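Local coordinates for inclusion membrane protein A (Chlamydia trachomatis, PDB 6E7E) that probably mediates the homotypic fusion of chlamydial inclusions as a SNARE-like membrane protein, of which this chain is the soluble domain, at residues 2-7 and 80-85; 15-20 and 99-104; 27-32 and 56-61; 105-110 and 132-137. The protein carries 2 engineered substitutions. All coordinates share one frame; numbering follows the deposited sequence.

Contact 1. Residues 2-7 and 80-85; sequences TANLHL and EMRKLF
The amide of Asn4 is oblique to both flat groups opposite it, turned 61° from the guanidinium of Arg82 and 57° from the ring of Phe85, at whose edge Arg82 O lies in plane. Asn4 ND2 lies toward the guanidinium's edge, near its plane, but the actual touch is at Arg82 CB, 3.8 Å from ND2. Asn4 OD1 comes 3.7 Å from Phe85 CB. The amide finds its polar partner in a water, which accepts from Asn4 ND2 at 2.9 Å and gives a weak bond to Arg82 O. A short polar residue suits this partly exposed edge, while the guanidinium of Arg82 turns to Ser77, which takes a hydrogen bond from NH1. Deeper in, Leu7 sets its CD1 3.5 Å from Phe85 O and 4.3 Å from Phe85 CB. Leu7 and Phe85 are both buried, and both also lie on Ile90 of helix 87-107, as apolar groups should at the inner face. Phe85 is held by a bond from its N to Arg82 O, closing a type I beta turn, so the contact is the packing of a helix's first turn against a tight turn at one end of a helical bundle.

Contact 2. Residues 15-20 and 99-104; sequences VGSLKE and SLREEI
On the surface of the helical bundle, between two neighbouring helices, Arg101 of helix 87-107 reaches over to Ser17 and Glu20 of helix 4-38, which runs in the same general direction. The two acceptors are three residues apart, so they line one side of their helix and can be gripped by a single guanidinium. Its NH2 does most of the work, donating to Ser17 OG at 3.0 Å and to Glu20 OE1 at 2.9 Å, the latter with an N-H...O angle of 161°. NH1 adds a weak bond to the same Glu20 OE1 at 3.3 Å. The carboxylate and guanidinium planes are 86° apart. NH2 approaches OE1 from 41° out of the carboxylate plane, and Ser17 O sits over one guanidinium face. An extended chain from CG to NE carries the charged end this far, and the Arg101 side chain also touches Ile21 and Met24. Arginine fits because it offers several N-H groups on a long apolar stem, and serine because its short hydroxyl stays close to its helix, where OG also bonds weakly to Arg13 O. Solvent probably weakens the charge attraction here, while three bonds from two nitrogens, one of them weak, hold the guanidinium in place.

Contact 3. Residues 27-32 and 56-61; sequences VLQKEF and CLQGFR
Gln29 and Leu57 form the snug half of this contact. Their side chains slide past each other in opposite directions, with Gln29 CG 4.0 Å from Leu57 CB and Gln29 CB 4.1 Å from Leu57 CD1. Carbon thus meets carbon at the base of the glutamine, although its tip is polar. The branch of Leu57 is buried and continues inward to Leu138 and Ile142 of helix 125-165, a place that calls for an aliphatic residue. Because Gln29 holds CG opposite its backbone N (chi1 -175°) and then extends, its amide is carried past Leu57 to the end of the neighbouring helix, where NE2 donates to Tyr54 O. Glutamine suits this position: it is greasy in the middle and able to pair with a peptide carbonyl at its end. The pairing belongs to a helical hairpin, in which helix 44-57 runs back along helix 4-38 and stops beside Gln29. The chain leaves it through a type II beta turn from Leu57 to Phe60, with Gly59 at the third position, where phi of 68° is easily adopted without a side chain. The turn then delivers Phe60 onto Ile21 and Leu25. Against the broad Gln29-Leu57 overlap, the exposed Gln58 makes a small touch: Gln29 NE2 passes 3.5 Å from Gln58 N and 3.6 Å from Gln58 CG, the two side chains crossing at about a right angle with their amide planes 65° apart. At the other end of the Gln29 amide a water bridges the segments, donating to Leu57 O at 2.7 Å and weakly to Gln29 OE1 at 3.2 Å.

Contact 4. Residues 105-110 and 132-137; sequences RFLTPL and KTIRDS
Ile134 is the bump of this contact, and the hollow that takes it is formed by Phe106, Leu107 and Leu110. Its two branches part company. CD1, at the end of the longer arm, meets Leu110 CD1 tip to tip at 3.5 Å, a close approach for two methyls, and touches Phe106 CB at 4.0 Å. CG2 leans instead on Leu107 CD1, 4.2 Å away, where the two side chains pass at a slant. This division follows from the first torsion, which sets CG1 anti to the carbonyl carbon (chi1 -64°) and CG2 anti to the backbone N. A beta-branched residue is apt here because it presents methyls in two directions from a rigid helix. The chain turns between helix 87-107 and helix 110-119, with Leu110 N bonded to Leu107 O at 3.0 Å across the corner, and this bend brings Leu110 alongside Ile134 of helix 125-165. Leu107 forms the floor, wedged also among Leu28, Phe32 and Phe53 of the other helices; a branched aliphatic group suits a site surrounded by other apolar side chains. Phe106 contributes its CB as one wall and belongs to the exposed margin. Helix 125-165 also carries a charged flank, where Arg135 forms salt bridges with Asp136 and with Asp52 of helix 44-57.

Contacts 1, 2 and 3 all use helix 4-38, at successive points along it, whereas contact 4 joins helices 87-107 and 125-165 without it. Contact 2 lies nearest the chain's centre yet is a surface contact and depends on charge and hydrogen bonds. Contacts 1, 3 and 4 are all partly buried; contact 4 is purely apolar across its segments, while 1 and 3 are mixed, each combining a leucine packed inward with a water-bridged amide. Contacts 2, 3 and 4 touch one another: Phe32 CZ lies 3.7 Å from Leu107 CD1, and Glu103 of contact 2 probably hydrogen-bonds Ser137 of contact 4. Contact 1 stands apart at the other end, its centre about 35 Å from that of contact 4.

Contact 1. Residues 2-7 and 80-85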
loop_
_atom_site.group_PDB
_atom_site.type_symbol
_atom_site.label_atom_id
_atom_site.label_comp_id
_atom_site.label_asym_id
_atom_site.label_seq_id
_atom_site.Cartn_x
_atom_site.Cartn_y
_atom_site.Cartn_z
ATOM N N THR A 2 -22.471 13.184 -1.433
ATOM C CA THR A 2 -21.347 14.096 -1.708
ATOM C C THR A 2 -21.226 14.287 -3.223
ATOM O O THR A 2 -21.277 13.289 -3.975
ATOM C CB THR A 2 -20.063 13.566 -1.078
ATOM O OG1 THR A 2 -20.246 13.348 0.324
ATOM C CG2 THR A 2 -18.951 14.547 -1.322
ATOM N N ALA A 3 -21.061 15.525 -3.674
ATOM C CA ALA A 3 -20.840 15.859 -5.096
ATOM C C ALA A 3 -19.611 15.108 -5.604
ATOM O O ALA A 3 -18.564 15.008 -4.902
ATOM C CB ALA A 3 -20.697 17.352 -5.266
ATOM N N ASN A 4 -19.673 14.685 -6.845
ATOM C CA ASN A 4 -18.576 13.913 -7.436
ATOM C C ASN A 4 -17.322 14.760 -7.535
ATOM O O ASN A 4 -16.261 14.177 -7.390
ATOM C CB ASN A 4 -18.947 13.296 -8.783
ATOM C CG ASN A 4 -19.872 12.119 -8.608
ATOM O OD1 ASN A 4 -19.643 11.260 -7.755
ATOM N ND2 ASN A 4 -20.907 12.064 -9.420
ATOM N N LEU A 5 -17.409 16.062 -7.724
ATOM C CA LEU A 5 -16.177 16.871 -7.814
ATOM C C LEU A 5 -15.436 16.783 -6.472
ATOM O O LEU A 5 -14.209 16.680 -6.447
ATOM C CB LEU A 5 -16.516 18.308 -8.158
ATOM C CG LEU A 5 -15.315 19.241 -8.207
ATOM C CD1 LEU A 5 -14.235 18.749 -9.154
ATOM C CD2 LEU A 5 -15.748 20.628 -8.613
ATOM N N HIS A 6 -16.159 16.825 -5.356
ATOM C CA HIS A 6 -15.537 16.738 -4.014
ATOM C C HIS A 6 -14.969 15.350 -3.778
ATOM O O HIS A 6 -13.878 15.230 -3.190
ATOM C CB HIS A 6 -16.500 17.145 -2.901
ATOM C CG HIS A 6 -16.728 18.610 -2.881
ATOM N ND1 HIS A 6 -16.074 19.447 -1.993
ATOM C CD2 HIS A 6 -17.491 19.391 -3.671
ATOM C CE1 HIS A 6 -16.433 20.693 -2.237
ATOM N NE2 HIS A 6 -17.311 20.684 -3.261
ATOM N N LEU A 7 -15.653 14.327 -4.217
ATOM C CA LEU A 7 -15.102 12.967 -4.089
ATOM C C LEU A 7 -13.871 12.818 -4.972
ATOM O O LEU A 7 -12.914 12.148 -4.544
ATOM C CB LEU A 7 -16.168 11.935 -4.447
ATOM C CG LEU A 7 -17.344 11.877 -3.480
ATOM C CD1 LEU A 7 -18.340 10.835 -3.911
ATOM C CD2 LEU A 7 -16.884 11.575 -2.059
ATOM N N GLU A 80 -22.318 7.585 -15.952
ATOM C CA GLU A 80 -22.314 6.184 -15.483
ATOM C C GLU A 80 -20.975 5.843 -14.809
ATOM O O GLU A 80 -20.955 5.184 -13.763
ATOM C CB GLU A 80 -22.555 5.255 -16.663
ATOM C CG GLU A 80 -22.771 3.840 -16.217
ATOM C CD GLU A 80 -24.052 3.579 -15.440
ATOM O OE1 GLU A 80 -24.967 4.440 -15.481
ATOM O OE2 GLU A 80 -24.111 2.537 -14.772
ATOM N N MET A 81 -19.886 6.236 -15.437
ATOM C CA MET A 81 -18.564 5.985 -14.849
ATOM C C MET A 81 -18.463 6.667 -13.483
ATOM O O MET A 81 -17.858 6.100 -12.567
ATOM C CB MET A 81 -17.488 6.493 -15.802
ATOM C CG MET A 81 -16.097 6.199 -15.326
ATOM S SD MET A 81 -15.615 4.452 -15.377
ATOM C CE MET A 81 -15.262 4.303 -17.130
ATOM N N ARG A 82 -19.010 7.864 -13.359
ATOM C CA ARG A 82 -18.885 8.600 -12.089
ATOM C C ARG A 82 -19.669 7.935 -10.957
ATOM O O ARG A 82 -19.379 8.254 -9.793
ATOM C CB ARG A 82 -19.292 10.063 -12.266
ATOM C CG ARG A 82 -18.279 10.863 -13.076
ATOM C CD ARG A 82 -18.531 12.335 -13.011
ATOM N NE ARG A 82 -19.821 12.734 -13.521
ATOM C CZ ARG A 82 -20.076 13.061 -14.784
ATOM N NH1 ARG A 82 -19.127 13.046 -15.709
ATOM N NH2 ARG A 82 -21.278 13.495 -15.093
ATOM N N LYS A 83 -20.543 6.974 -11.225
ATOM C CA LYS A 83 -21.148 6.201 -10.118
ATOM C C LYS A 83 -20.075 5.438 -9.332
ATOM O O LYS A 83 -20.339 5.061 -8.201
ATOM C CB LYS A 83 -22.230 5.274 -10.641
ATOM C CG LYS A 83 -23.384 6.021 -11.279
ATOM C CD LYS A 83 -24.467 5.133 -11.791
ATOM C CE LYS A 83 -25.519 5.909 -12.561
ATOM N NZ LYS A 83 -26.569 5.017 -13.106
ATOM N N LEU A 84 -18.927 5.164 -9.931
ATOM C CA LEU A 84 -17.851 4.420 -9.227
ATOM C C LEU A 84 -17.144 5.297 -8.201
ATOM O O LEU A 84 -16.371 4.747 -7.404
ATOM C CB LEU A 84 -16.883 3.828 -10.239
ATOM C CG LEU A 84 -17.509 2.766 -11.138
ATOM C CD1 LEU A 84 -16.521 2.252 -12.157
ATOM C CD2 LEU A 84 -18.088 1.588 -10.358
ATOM N N PHE A 85 -17.392 6.598 -8.186
ATOM C CA PHE A 85 -16.931 7.472 -7.078
ATOM C C PHE A 85 -17.886 7.266 -5.903
ATOM O O PHE A 85 -18.904 7.941 -5.864
ATOM C CB PHE A 85 -16.835 8.938 -7.491
ATOM C CG PHE A 85 -15.653 9.229 -8.371
ATOM C CD1 PHE A 85 -15.645 8.939 -9.723
ATOM C CD2 PHE A 85 -14.495 9.751 -7.818
ATOM C CE1 PHE A 85 -14.529 9.209 -10.507
ATOM C CE2 PHE A 85 -13.377 9.998 -8.600
ATOM C CZ PHE A 85 -13.392 9.725 -9.941
HETATM O O HOH W 1 -22.369 9.592 -9.021
#

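Contact 2. Residues 15-20 and 99-104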
loop_
_atom_site.group_PDB
_atom_site.type_symbol
_atom_site.label_atom_id
_atom_site.label_comp_id
_atom_site.label_asym_id
_atom_site.label_seq_id
_atom_site.Cartn_x
_atom_site.Cartn_y
_atom_site.Cartn_z
ATOM N N VAL A 15 -4.859 9.286 -3.403
ATOM C CA VAL A 15 -3.933 8.652 -4.367
ATOM C C VAL A 15 -2.565 9.310 -4.283
ATOM O O VAL A 15 -1.551 8.590 -4.357
ATOM C CB VAL A 15 -4.518 8.682 -5.780
ATOM C CG1 VAL A 15 -3.486 8.312 -6.818
ATOM C CG2 VAL A 15 -5.721 7.794 -5.845
ATOM N N GLY A 16 -2.498 10.611 -4.090
ATOM C CA GLY A 16 -1.184 11.240 -3.885
ATOM C C GLY A 16 -0.488 10.614 -2.682
ATOM O O GLY A 16 0.717 10.331 -2.735
ATOM N N SER A 17 -1.213 10.415 -1.606
ATOM C CA SER A 17 -0.659 9.766 -0.394
ATOM C C SER A 17 -0.261 8.327 -0.690
ATOM O O SER A 17 0.804 7.895 -0.228
ATOM C CB SER A 17 -1.637 9.848 0.728
ATOM O OG SER A 17 -1.776 11.184 1.129
ATOM N N LEU A 18 -1.076 7.582 -1.409
ATOM C CA LEU A 18 -0.731 6.196 -1.759
ATOM C C LEU A 18 0.575 6.158 -2.542
ATOM O O LEU A 18 1.356 5.212 -2.346
ATOM C CB LEU A 18 -1.841 5.542 -2.569
ATOM C CG LEU A 18 -3.052 5.137 -1.753
ATOM C CD1 LEU A 18 -4.204 4.879 -2.706
ATOM C CD2 LEU A 18 -2.744 3.924 -0.894
ATOM N N LYS A 19 0.815 7.105 -3.441
ATOM C CA LYS A 19 2.058 7.117 -4.217
ATOM C C LYS A 19 3.235 7.411 -3.287
ATOM O O LYS A 19 4.317 6.839 -3.486
ATOM C CB LYS A 19 1.975 8.138 -5.341
ATOM C CG LYS A 19 1.039 7.706 -6.460
ATOM C CD LYS A 19 0.906 8.745 -7.540
ATOM C CE LYS A 19 0.053 8.260 -8.679
ATOM N NZ LYS A 19 -0.033 9.260 -9.764
ATOM N N GLU A 20 3.062 8.266 -2.291
ATOM C CA GLU A 20 4.140 8.482 -1.302
ATOM C C GLU A 20 4.389 7.214 -0.494
ATOM O O GLU A 20 5.545 6.841 -0.244
ATOM C CB GLU A 20 3.774 9.622 -0.363
ATOM C CG GLU A 20 3.670 10.960 -1.052
ATOM C CD GLU A 20 3.616 12.120 -0.101
ATOM O OE1 GLU A 20 3.330 11.896 1.086
ATOM O OE2 GLU A 20 3.935 13.225 -0.541
ATOM N N SER A 99 -3.536 4.378 8.207
ATOM C CA SER A 99 -2.942 3.219 8.889
ATOM C C SER A 99 -1.612 2.856 8.254
ATOM O O SER A 99 -0.638 2.564 8.978
ATOM C CB SER A 99 -3.890 2.093 8.867
ATOM O OG SER A 99 -3.344 1.018 9.591
ATOM N N LEU A 100 -1.522 2.855 6.940
ATOM C CA LEU A 100 -0.249 2.549 6.259
ATOM C C LEU A 100 0.816 3.583 6.620
ATOM O O LEU A 100 1.965 3.199 6.824
ATOM C CB LEU A 100 -0.492 2.466 4.750
ATOM C CG LEU A 100 -1.251 1.226 4.308
ATOM C CD1 LEU A 100 -1.779 1.409 2.888
ATOM C CD2 LEU A 100 -0.392 -0.027 4.398
ATOM N N ARG A 101 0.437 4.850 6.674
ATOM C CA ARG A 101 1.418 5.879 7.040
ATOM C C ARG A 101 1.929 5.600 8.446
ATOM O O ARG A 101 3.127 5.793 8.691
ATOM C CB ARG A 101 0.765 7.251 6.962
ATOM C CG ARG A 101 0.724 7.891 5.590
ATOM C CD ARG A 101 0.495 9.385 5.686
ATOM N NE ARG A 101 0.272 10.044 4.401
ATOM C CZ ARG A 101 1.227 10.402 3.538
ATOM N NH1 ARG A 101 2.498 10.132 3.787
ATOM N NH2 ARG A 101 0.906 11.064 2.444
ATOM N N GLU A 102 1.058 5.226 9.360
ATOM C CA GLU A 102 1.515 4.960 10.743
ATOM C C GLU A 102 2.394 3.711 10.784
ATOM O O GLU A 102 3.392 3.716 11.534
ATOM C CB GLU A 102 0.331 4.864 11.689
ATOM C CG GLU A 102 -0.307 6.208 11.976
ATOM C CD GLU A 102 0.600 7.084 12.814
ATOM O OE1 GLU A 102 0.655 6.859 14.033
ATOM O OE2 GLU A 102 1.325 7.916 12.241
ATOM N N GLU A 103 2.085 2.664 10.018
ATOM C CA GLU A 103 2.981 1.485 9.976
ATOM C C GLU A 103 4.362 1.920 9.505
ATOM O O GLU A 103 5.369 1.477 10.074
ATOM C CB GLU A 103 2.445 0.399 9.067
ATOM C CG GLU A 103 1.164 -0.256 9.546
ATOM C CD GLU A 103 1.194 -0.919 10.918
ATOM O OE1 GLU A 103 2.267 -1.326 11.385
ATOM O OE2 GLU A 103 0.111 -1.081 11.501
ATOM N N ILE A 104 4.435 2.752 8.488
ATOM C CA ILE A 104 5.746 3.259 7.996
ATOM C C ILE A 104 6.449 4.004 9.119
ATOM O O ILE A 104 7.646 3.830 9.306
ATOM C CB ILE A 104 5.570 4.155 6.756
ATOM C CG1 ILE A 104 5.173 3.306 5.555
ATOM C CG2 ILE A 104 6.826 4.976 6.475
ATOM C CD1 ILE A 104 4.631 4.134 4.412
#

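Contact 3. Residues 27-32 and 56-61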
loop_
_atom_site.group_PDB
_atom_site.type_symbol
_atom_site.label_atom_id
_atom_site.label_comp_id
_atom_site.label_asym_id
_atom_site.label_seq_id
_atom_site.Cartn_x
_atom_site.Cartn_y
_atom_site.Cartn_z
ATOM N N VAL A 27 11.485 1.805 -0.447
ATOM C CA VAL A 27 12.765 2.063 0.256
ATOM C C VAL A 27 12.888 1.048 1.386
ATOM O O VAL A 27 13.965 0.435 1.576
ATOM C CB VAL A 27 12.837 3.500 0.788
ATOM C CG1 VAL A 27 14.067 3.732 1.662
ATOM C CG2 VAL A 27 12.803 4.502 -0.345
ATOM N N LEU A 28 11.839 0.875 2.164
ATOM C CA LEU A 28 11.875 -0.062 3.305
ATOM C C LEU A 28 12.049 -1.495 2.817
ATOM O O LEU A 28 12.774 -2.259 3.441
ATOM C CB LEU A 28 10.618 0.105 4.150
ATOM C CG LEU A 28 10.555 1.431 4.896
ATOM C CD1 LEU A 28 9.166 1.685 5.430
ATOM C CD2 LEU A 28 11.554 1.450 6.019
ATOM N N GLN A 29 11.413 -1.845 1.710
ATOM C CA GLN A 29 11.556 -3.188 1.118
ATOM C C GLN A 29 13.039 -3.459 0.867
ATOM O O GLN A 29 13.545 -4.533 1.188
ATOM C CB GLN A 29 10.744 -3.219 -0.170
ATOM C CG GLN A 29 10.746 -4.586 -0.779
ATOM C CD GLN A 29 10.250 -4.599 -2.189
ATOM O OE1 GLN A 29 10.350 -3.625 -2.933
ATOM N NE2 GLN A 29 9.735 -5.744 -2.568
ATOM N N LYS A 30 13.710 -2.522 0.220
ATOM C CA LYS A 30 15.134 -2.694 -0.112
ATOM C C LYS A 30 15.976 -2.778 1.168
ATOM O O LYS A 30 16.918 -3.575 1.242
ATOM C CB LYS A 30 15.604 -1.542 -0.998
ATOM C CG LYS A 30 17.002 -1.679 -1.568
ATOM C CD LYS A 30 17.248 -0.740 -2.714
ATOM C CE LYS A 30 17.501 0.659 -2.217
ATOM N NZ LYS A 30 18.053 1.505 -3.291
ATOM N N GLU A 31 15.629 -1.967 2.156
ATOM C CA GLU A 31 16.352 -1.989 3.438
ATOM C C GLU A 31 16.247 -3.376 4.079
ATOM O O GLU A 31 17.240 -3.889 4.606
ATOM C CB GLU A 31 15.785 -0.924 4.361
ATOM C CG GLU A 31 16.616 -0.677 5.585
ATOM C CD GLU A 31 16.154 0.491 6.453
ATOM O OE1 GLU A 31 14.928 0.762 6.484
ATOM O OE2 GLU A 31 16.995 1.114 7.145
ATOM N N PHE A 32 15.066 -3.985 4.048
ATOM C CA PHE A 32 14.887 -5.324 4.659
ATOM C C PHE A 32 15.507 -6.411 3.792
ATOM O O PHE A 32 15.959 -7.396 4.374
ATOM C CB PHE A 32 13.421 -5.571 5.021
ATOM C CG PHE A 32 13.081 -4.845 6.299
ATOM C CD1 PHE A 32 13.520 -5.349 7.513
ATOM C CD2 PHE A 32 12.434 -3.628 6.299
ATOM C CE1 PHE A 32 13.323 -4.654 8.692
ATOM C CE2 PHE A 32 12.247 -2.930 7.475
ATOM C CZ PHE A 32 12.698 -3.443 8.657
ATOM N N CYS A 56 6.301 -9.258 1.156
ATOM C CA CYS A 56 4.920 -8.761 1.297
ATOM C C CYS A 56 4.803 -7.371 0.657
ATOM O O CYS A 56 3.681 -6.970 0.294
ATOM C CB CYS A 56 4.428 -8.829 2.733
ATOM S SG CYS A 56 4.983 -7.472 3.759
ATOM N N LEU A 57 5.904 -6.662 0.454
ATOM C CA LEU A 57 5.882 -5.314 -0.170
ATOM C C LEU A 57 6.062 -5.389 -1.694
ATOM O O LEU A 57 5.848 -4.365 -2.351
ATOM C CB LEU A 57 6.928 -4.435 0.508
ATOM C CG LEU A 57 6.644 -4.153 1.978
ATOM C CD1 LEU A 57 7.748 -3.320 2.590
ATOM C CD2 LEU A 57 5.314 -3.444 2.158
ATOM N N GLN A 58 6.328 -6.573 -2.254
ATOM C CA GLN A 58 6.391 -6.773 -3.718
ATOM C C GLN A 58 5.072 -6.334 -4.346
ATOM O O GLN A 58 4.005 -6.713 -3.843
ATOM C CB GLN A 58 6.644 -8.237 -4.080
ATOM C CG GLN A 58 8.057 -8.720 -3.802
ATOM C CD GLN A 58 8.289 -10.145 -4.240
ATOM O OE1 GLN A 58 9.136 -10.418 -5.084
ATOM N NE2 GLN A 58 7.536 -11.067 -3.664
ATOM N N GLY A 59 5.166 -5.543 -5.406
ATOM C CA GLY A 59 4.006 -5.191 -6.227
ATOM C C GLY A 59 3.029 -4.311 -5.469
ATOM O O GLY A 59 1.838 -4.309 -5.831
ATOM N N PHE A 60 3.483 -3.532 -4.484
ATOM C CA PHE A 60 2.562 -2.678 -3.708
ATOM C C PHE A 60 1.818 -1.739 -4.663
ATOM O O PHE A 60 0.674 -1.527 -4.401
ATOM C CB PHE A 60 3.266 -1.940 -2.566
ATOM C CG PHE A 60 2.320 -1.076 -1.774
ATOM C CD1 PHE A 60 1.471 -1.611 -0.828
ATOM C CD2 PHE A 60 2.148 0.248 -2.090
ATOM C CE1 PHE A 60 0.552 -0.820 -0.156
ATOM C CE2 PHE A 60 1.238 1.042 -1.412
ATOM C CZ PHE A 60 0.436 0.507 -0.450
ATOM N N ARG A 61 2.443 -1.170 -5.691
ATOM C CA ARG A 61 1.738 -0.182 -6.554
ATOM C C ARG A 61 0.491 -0.841 -7.138
ATOM O O ARG A 61 -0.554 -0.178 -7.245
ATOM C CB ARG A 61 2.674 0.413 -7.608
ATOM C CG ARG A 61 3.103 -0.529 -8.721
ATOM C CD ARG A 61 3.544 0.287 -9.927
ATOM N NE ARG A 61 4.247 -0.522 -10.916
ATOM C CZ ARG A 61 5.556 -0.779 -10.917
ATOM N NH1 ARG A 61 6.349 -0.288 -9.978
ATOM N NH2 ARG A 61 6.068 -1.537 -11.871
HETATM O O HOH W 2 7.466 -2.210 -2.621
#

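Contact 4. Residues 105-110 and 132-137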
loop_
_atom_site.group_PDB
_atom_site.type_symbol
_atom_site.label_atom_id
_atom_site.label_comp_id
_atom_site.label_asym_id
_atom_site.label_seq_id
_atom_site.Cartn_x
_atom_site.Cartn_y
_atom_site.Cartn_z
ATOM N N ARG A 105 5.732 4.845 9.828
ATOM C CA ARG A 105 6.349 5.626 10.908
ATOM C C ARG A 105 7.012 4.670 11.896
ATOM O O ARG A 105 8.143 4.924 12.349
ATOM C CB ARG A 105 5.311 6.530 11.566
ATOM C CG ARG A 105 5.941 7.549 12.494
ATOM C CD ARG A 105 4.974 8.591 12.994
ATOM N NE ARG A 105 3.924 8.016 13.828
ATOM C CZ ARG A 105 4.006 7.797 15.144
ATOM N NH1 ARG A 105 5.111 8.078 15.811
ATOM N NH2 ARG A 105 2.971 7.286 15.786
ATOM N N PHE A 106 6.337 3.617 12.308
ATOM C CA PHE A 106 6.904 2.672 13.298
ATOM C C PHE A 106 8.048 1.864 12.714
ATOM O O PHE A 106 9.001 1.507 13.404
ATOM C CB PHE A 106 5.902 1.599 13.721
ATOM C CG PHE A 106 4.555 2.076 14.205
ATOM C CD1 PHE A 106 4.458 3.229 14.967
ATOM C CD2 PHE A 106 3.390 1.360 13.932
ATOM C CE1 PHE A 106 3.230 3.668 15.440
ATOM C CE2 PHE A 106 2.160 1.802 14.399
ATOM C CZ PHE A 106 2.081 2.959 15.150
ATOM N N LEU A 107 7.950 1.498 11.449
ATOM C CA LEU A 107 8.944 0.601 10.838
ATOM C C LEU A 107 10.224 1.363 10.516
ATOM O O LEU A 107 11.279 0.733 10.491
ATOM C CB LEU A 107 8.329 0.011 9.578
ATOM C CG LEU A 107 9.127 -1.087 8.890
ATOM C CD1 LEU A 107 9.412 -2.261 9.820
ATOM C CD2 LEU A 107 8.356 -1.572 7.676
ATOM N N THR A 108 10.126 2.648 10.214
ATOM C CA THR A 108 11.265 3.394 9.629
ATOM C C THR A 108 12.566 3.228 10.406
ATOM O O THR A 108 13.584 2.982 9.777
ATOM C CB THR A 108 10.878 4.856 9.452
ATOM O OG1 THR A 108 9.910 4.966 8.410
ATOM C CG2 THR A 108 12.044 5.709 9.031
ATOM N N PRO A 109 12.595 3.341 11.745
ATOM C CA PRO A 109 13.891 3.256 12.418
ATOM C C PRO A 109 14.389 1.835 12.672
ATOM O O PRO A 109 15.496 1.687 13.183
ATOM C CB PRO A 109 13.654 3.934 13.765
ATOM C CG PRO A 109 12.195 4.091 13.933
ATOM C CD PRO A 109 11.512 3.773 12.627
ATOM N N LEU A 110 13.589 0.821 12.430
ATOM C CA LEU A 110 13.908 -0.486 13.042
ATOM C C LEU A 110 15.074 -1.228 12.389
ATOM O O LEU A 110 15.825 -1.861 13.126
ATOM C CB LEU A 110 12.646 -1.341 13.053
ATOM C CG LEU A 110 11.528 -0.768 13.933
ATOM C CD1 LEU A 110 10.369 -1.746 13.940
ATOM C CD2 LEU A 110 11.946 -0.383 15.347
ATOM N N LYS A 132 7.924 -8.702 13.607
ATOM C CA LYS A 132 6.890 -9.675 13.243
ATOM C C LYS A 132 5.503 -9.061 13.423
ATOM O O LYS A 132 4.592 -9.314 12.602
ATOM C CB LYS A 132 6.985 -10.926 14.091
ATOM C CG LYS A 132 8.176 -11.809 13.790
ATOM C CD LYS A 132 8.269 -12.940 14.760
ATOM C CE LYS A 132 9.483 -13.812 14.541
ATOM N NZ LYS A 132 9.696 -14.718 15.697
ATOM N N THR A 133 5.330 -8.255 14.462
ATOM C CA THR A 133 4.017 -7.631 14.736
ATOM C C THR A 133 3.691 -6.623 13.633
ATOM O O THR A 133 2.529 -6.591 13.151
ATOM C CB THR A 133 4.058 -7.023 16.141
ATOM O OG1 THR A 133 4.380 -8.034 17.099
ATOM C CG2 THR A 133 2.751 -6.369 16.517
ATOM N N ILE A 134 4.633 -5.793 13.256
ATOM C CA ILE A 134 4.406 -4.824 12.163
ATOM C C ILE A 134 4.172 -5.559 10.849
ATOM O O ILE A 134 3.287 -5.166 10.082
ATOM C CB ILE A 134 5.569 -3.829 12.058
ATOM C CG1 ILE A 134 5.641 -2.983 13.325
ATOM C CG2 ILE A 134 5.415 -2.982 10.806
ATOM C CD1 ILE A 134 6.938 -2.250 13.453
ATOM N N ARG A 135 4.947 -6.600 10.552
ATOM C CA ARG A 135 4.719 -7.392 9.331
ATOM C C ARG A 135 3.272 -7.864 9.296
ATOM O O ARG A 135 2.614 -7.738 8.241
ATOM C CB ARG A 135 5.672 -8.579 9.336
ATOM C CG ARG A 135 5.424 -9.609 8.241
ATOM C CD ARG A 135 5.964 -10.979 8.636
ATOM N NE ARG A 135 5.280 -11.568 9.780
ATOM C CZ ARG A 135 5.749 -12.542 10.561
ATOM N NH1 ARG A 135 6.871 -13.176 10.254
ATOM N NH2 ARG A 135 5.074 -12.916 11.630
ATOM N N ASP A 136 2.784 -8.405 10.394
ATOM C CA ASP A 136 1.398 -8.928 10.414
ATOM C C ASP A 136 0.380 -7.808 10.181
ATOM O O ASP A 136 -0.577 -7.987 9.418
ATOM C CB ASP A 136 1.116 -9.624 11.733
ATOM C CG ASP A 136 1.894 -10.892 11.995
ATOM O OD1 ASP A 136 2.562 -11.387 11.056
ATOM O OD2 ASP A 136 1.817 -11.359 13.149
ATOM N N SER A 137 0.602 -6.650 10.782
ATOM C CA SER A 137 -0.305 -5.506 10.633
ATOM C C SER A 137 -0.291 -5.010 9.190
ATOM O O SER A 137 -1.359 -4.749 8.609
ATOM C CB SER A 137 0.090 -4.442 11.593
ATOM O OG SER A 137 -0.823 -3.383 11.495
#